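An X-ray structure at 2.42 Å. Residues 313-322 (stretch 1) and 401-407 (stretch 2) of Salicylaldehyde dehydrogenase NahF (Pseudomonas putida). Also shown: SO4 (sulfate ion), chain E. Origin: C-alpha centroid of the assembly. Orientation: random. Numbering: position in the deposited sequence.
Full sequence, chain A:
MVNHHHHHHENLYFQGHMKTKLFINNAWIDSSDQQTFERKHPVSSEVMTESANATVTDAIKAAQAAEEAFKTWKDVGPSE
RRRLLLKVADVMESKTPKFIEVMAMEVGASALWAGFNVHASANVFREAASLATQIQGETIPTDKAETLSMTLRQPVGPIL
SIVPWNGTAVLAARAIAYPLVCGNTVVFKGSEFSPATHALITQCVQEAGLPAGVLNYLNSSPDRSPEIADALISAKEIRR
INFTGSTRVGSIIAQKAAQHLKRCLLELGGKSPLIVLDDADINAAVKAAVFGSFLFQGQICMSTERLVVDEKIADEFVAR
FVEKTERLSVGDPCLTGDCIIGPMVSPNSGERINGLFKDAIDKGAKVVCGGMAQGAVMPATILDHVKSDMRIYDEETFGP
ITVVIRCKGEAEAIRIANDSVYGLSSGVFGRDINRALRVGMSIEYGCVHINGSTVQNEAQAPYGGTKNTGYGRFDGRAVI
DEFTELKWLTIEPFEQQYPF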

# COMPACT_ATOMS: atom_id res chain seq x y z
N ILE A 313 -33.29 4.76 24.19
CA ILE A 313 -34.04 4.90 22.97
C ILE A 313 -34.28 3.54 22.31
O ILE A 313 -35.19 3.38 21.50
CB ILE A 313 -33.30 5.91 22.03
CG1 ILE A 313 -34.29 6.92 21.45
CG2 ILE A 313 -32.44 5.22 20.98
CD1 ILE A 313 -35.17 7.54 22.52
N ALA A 314 -33.48 2.55 22.72
CA ALA A 314 -33.44 1.22 22.11
C ALA A 314 -34.79 0.53 21.92
O ALA A 314 -35.13 0.13 20.80
CB ALA A 314 -32.52 0.31 22.91
N ASP A 315 -35.55 0.38 23.00
CA ASP A 315 -36.84 -0.30 22.94
C ASP A 315 -37.77 0.30 21.89
O ASP A 315 -38.43 -0.43 21.14
CB ASP A 315 -37.53 -0.28 24.31
CG ASP A 315 -36.96 -1.31 25.27
OD1 ASP A 315 -36.44 -2.34 24.80
OD2 ASP A 315 -37.06 -1.09 26.49
N GLU A 316 -37.82 1.62 21.83
CA GLU A 316 -38.68 2.30 20.87
C GLU A 316 -38.16 2.09 19.46
O GLU A 316 -38.92 1.76 18.55
CB GLU A 316 -38.76 3.79 21.18
CG GLU A 316 -39.62 4.59 20.22
CD GLU A 316 -39.53 6.08 20.47
OE1 GLU A 316 -38.94 6.49 21.50
OE2 GLU A 316 -40.05 6.86 19.63
N PHE A 317 -36.85 2.29 19.28
CA PHE A 317 -36.22 2.12 17.97
C PHE A 317 -36.37 0.71 17.44
O PHE A 317 -36.68 0.51 16.26
CB PHE A 317 -34.74 2.49 18.04
CG PHE A 317 -33.97 2.12 16.80
CD1 PHE A 317 -33.95 2.97 15.71
CD2 PHE A 317 -33.28 0.92 16.72
CE1 PHE A 317 -33.25 2.63 14.57
CE2 PHE A 317 -32.59 0.57 15.59
CZ PHE A 317 -32.57 1.43 14.51
N VAL A 318 -36.11 -0.27 18.30
CA VAL A 318 -36.21 -1.68 17.91
C VAL A 318 -37.64 -2.02 17.49
O VAL A 318 -37.84 -2.74 16.51
CB VAL A 318 -35.74 -2.62 19.05
CG1 VAL A 318 -36.07 -4.07 18.73
CG2 VAL A 318 -34.24 -2.47 19.27
N ALA A 319 -38.62 -1.48 18.20
CA ALA A 319 -40.02 -1.73 17.86
C ALA A 319 -40.37 -1.25 16.45
O ALA A 319 -40.98 -1.98 15.67
CB ALA A 319 -40.94 -1.09 18.89
N ARG A 320 -39.96 -0.03 16.12
CA ARG A 320 -40.24 0.53 14.79
C ARG A 320 -39.50 -0.25 13.71
O ARG A 320 -40.07 -0.60 12.68
CB ARG A 320 -39.87 2.01 14.72
CG ARG A 320 -40.57 2.88 15.75
CD ARG A 320 -40.57 4.33 15.30
NE ARG A 320 -40.80 5.26 16.41
CZ ARG A 320 -40.60 6.57 16.34
NH1 ARG A 320 -40.18 7.12 15.21
NH2 ARG A 320 -40.82 7.34 17.40
N PHE A 321 -38.21 -0.51 13.96
CA PHE A 321 -37.36 -1.28 13.06
C PHE A 321 -38.02 -2.62 12.74
O PHE A 321 -38.07 -3.04 11.58
CB PHE A 321 -36.00 -1.49 13.72
CG PHE A 321 -34.95 -2.04 12.80
CD1 PHE A 321 -35.06 -1.90 11.43
CD2 PHE A 321 -33.84 -2.70 13.32
CE1 PHE A 321 -34.08 -2.41 10.59
CE2 PHE A 321 -32.86 -3.21 12.50
CZ PHE A 321 -32.98 -3.07 11.13
N VAL A 322 -38.53 -3.29 13.77
CA VAL A 322 -39.14 -4.60 13.59
C VAL A 322 -40.42 -4.51 12.77
O VAL A 322 -40.68 -5.36 11.92
CB VAL A 322 -39.39 -5.29 14.95
CG1 VAL A 322 -40.45 -6.39 14.83
CG2 VAL A 322 -38.09 -5.85 15.50
N ILE A 401 -29.84 -10.67 7.81
CA ILE A 401 -29.87 -10.70 9.26
C ILE A 401 -28.99 -9.55 9.76
O ILE A 401 -28.04 -9.16 9.10
CB ILE A 401 -29.37 -12.06 9.81
CG1 ILE A 401 -29.50 -12.11 11.34
CG2 ILE A 401 -27.94 -12.33 9.38
CD1 ILE A 401 -29.07 -13.43 11.95
N THR A 402 -29.35 -9.00 10.92
CA THR A 402 -28.58 -7.92 11.52
C THR A 402 -28.77 -7.90 13.04
O THR A 402 -29.77 -8.42 13.55
CB THR A 402 -28.94 -6.55 10.89
OG1 THR A 402 -27.92 -5.60 11.17
CG2 THR A 402 -30.28 -6.05 11.41
N VAL A 403 -27.81 -7.32 13.76
CA VAL A 403 -27.82 -7.37 15.22
C VAL A 403 -27.91 -6.00 15.90
O VAL A 403 -27.37 -5.00 15.41
CB VAL A 403 -26.60 -8.12 15.78
CG1 VAL A 403 -26.53 -9.52 15.20
CG2 VAL A 403 -25.31 -7.36 15.50
N VAL A 404 -28.60 -5.97 17.04
CA VAL A 404 -28.71 -4.76 17.84
C VAL A 404 -27.84 -4.87 19.09
O VAL A 404 -28.00 -5.79 19.89
CB VAL A 404 -30.17 -4.51 18.29
CG1 VAL A 404 -30.30 -3.12 18.88
CG2 VAL A 404 -31.11 -4.67 17.12
N ILE A 405 -26.90 -3.94 19.23
CA ILE A 405 -26.13 -3.84 20.46
C ILE A 405 -26.53 -2.56 21.19
O ILE A 405 -26.41 -1.46 20.65
CB ILE A 405 -24.62 -3.80 20.19
CG1 ILE A 405 -24.22 -4.96 19.27
CG2 ILE A 405 -23.86 -3.87 21.50
CD1 ILE A 405 -22.85 -4.81 18.66
N ARG A 406 -27.02 -2.72 22.41
CA ARG A 406 -27.44 -1.57 23.20
C ARG A 406 -26.26 -1.02 23.97
O ARG A 406 -25.35 -1.76 24.36
CB ARG A 406 -28.57 -1.97 24.15
CG ARG A 406 -29.87 -2.30 23.44
CD ARG A 406 -30.76 -3.19 24.29
NE ARG A 406 -32.01 -3.50 23.60
CZ ARG A 406 -33.20 -3.02 23.94
NH1 ARG A 406 -34.27 -3.36 23.25
NH2 ARG A 406 -33.32 -2.21 24.99
N CYS A 407 -26.26 0.30 24.19
CA CYS A 407 -25.17 0.95 24.89
C CYS A 407 -25.67 2.13 25.70
O CYS A 407 -26.78 2.61 25.49
CB CYS A 407 -24.10 1.42 23.91
SG CYS A 407 -24.60 2.81 22.84
S SO4 E . -38.58 10.85 16.31
O1 SO4 E . -39.24 10.42 17.54
O2 SO4 E . -38.77 12.29 16.14
O3 SO4 E . -37.15 10.56 16.43
O4 SO4 E . -39.13 10.14 15.16

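Residues 313-322 form a helical segment that lies nearly antiparallel to strand 401-407: the N-to-C directions make an angle of 161° and the axes approach to 9.7 Å. The contact is modest, burying 315 Å² summed over both sides, and it follows the alternation of the strand. Thr402, Val404 and Arg406 direct their CA-to-CB bonds toward the helix, whereas Val403, between two of them, points away. On the helix, Ala314, Val318 and Phe321 point toward the strand, a spacing of four and three residues that keeps them on one face.

The polar component is a salt bridge between Asp315 and Arg406. Arg406 NH1 donates to Asp315 OD1 at 2.9 Å with an N-H...acceptor angle of 152°, and Arg406 NH2 donates to the same Asp315 OD1 at 3.1 Å and 137°. The carboxylate oxygen therefore sits at the edge of the guanidinium, near its plane, where the N-H groups are directed. Although the CA-to-CB bond of Asp315 points away from the strand, its chi1 of -78° (m) brings the carboxylate nearer. Arg406 reaches it through an extended chain, with chi2 and chi3 both t, and has the largest covered area, 82 Å².

Packing completes the contact. Ala314 CB lies over one face of the Arg406 guanidinium, 3.4 Å from Arg406 NH2; its short side chain suits this close approach, where the CA atoms of Ala314 and Arg406 are 6.7 Å apart. Farther along, Val318 CG2 meets Val404 CG1 at 4.0 Å, an apolar contact between two buried, branched side chains. Phe321 CE2 approaches Thr402 CG2 at 4.0 Å, with the methyl at the ring edge. Thr402 thus offers a methyl to the aromatic ring, while its OG1 is hydrogen-bonded elsewhere in the structure.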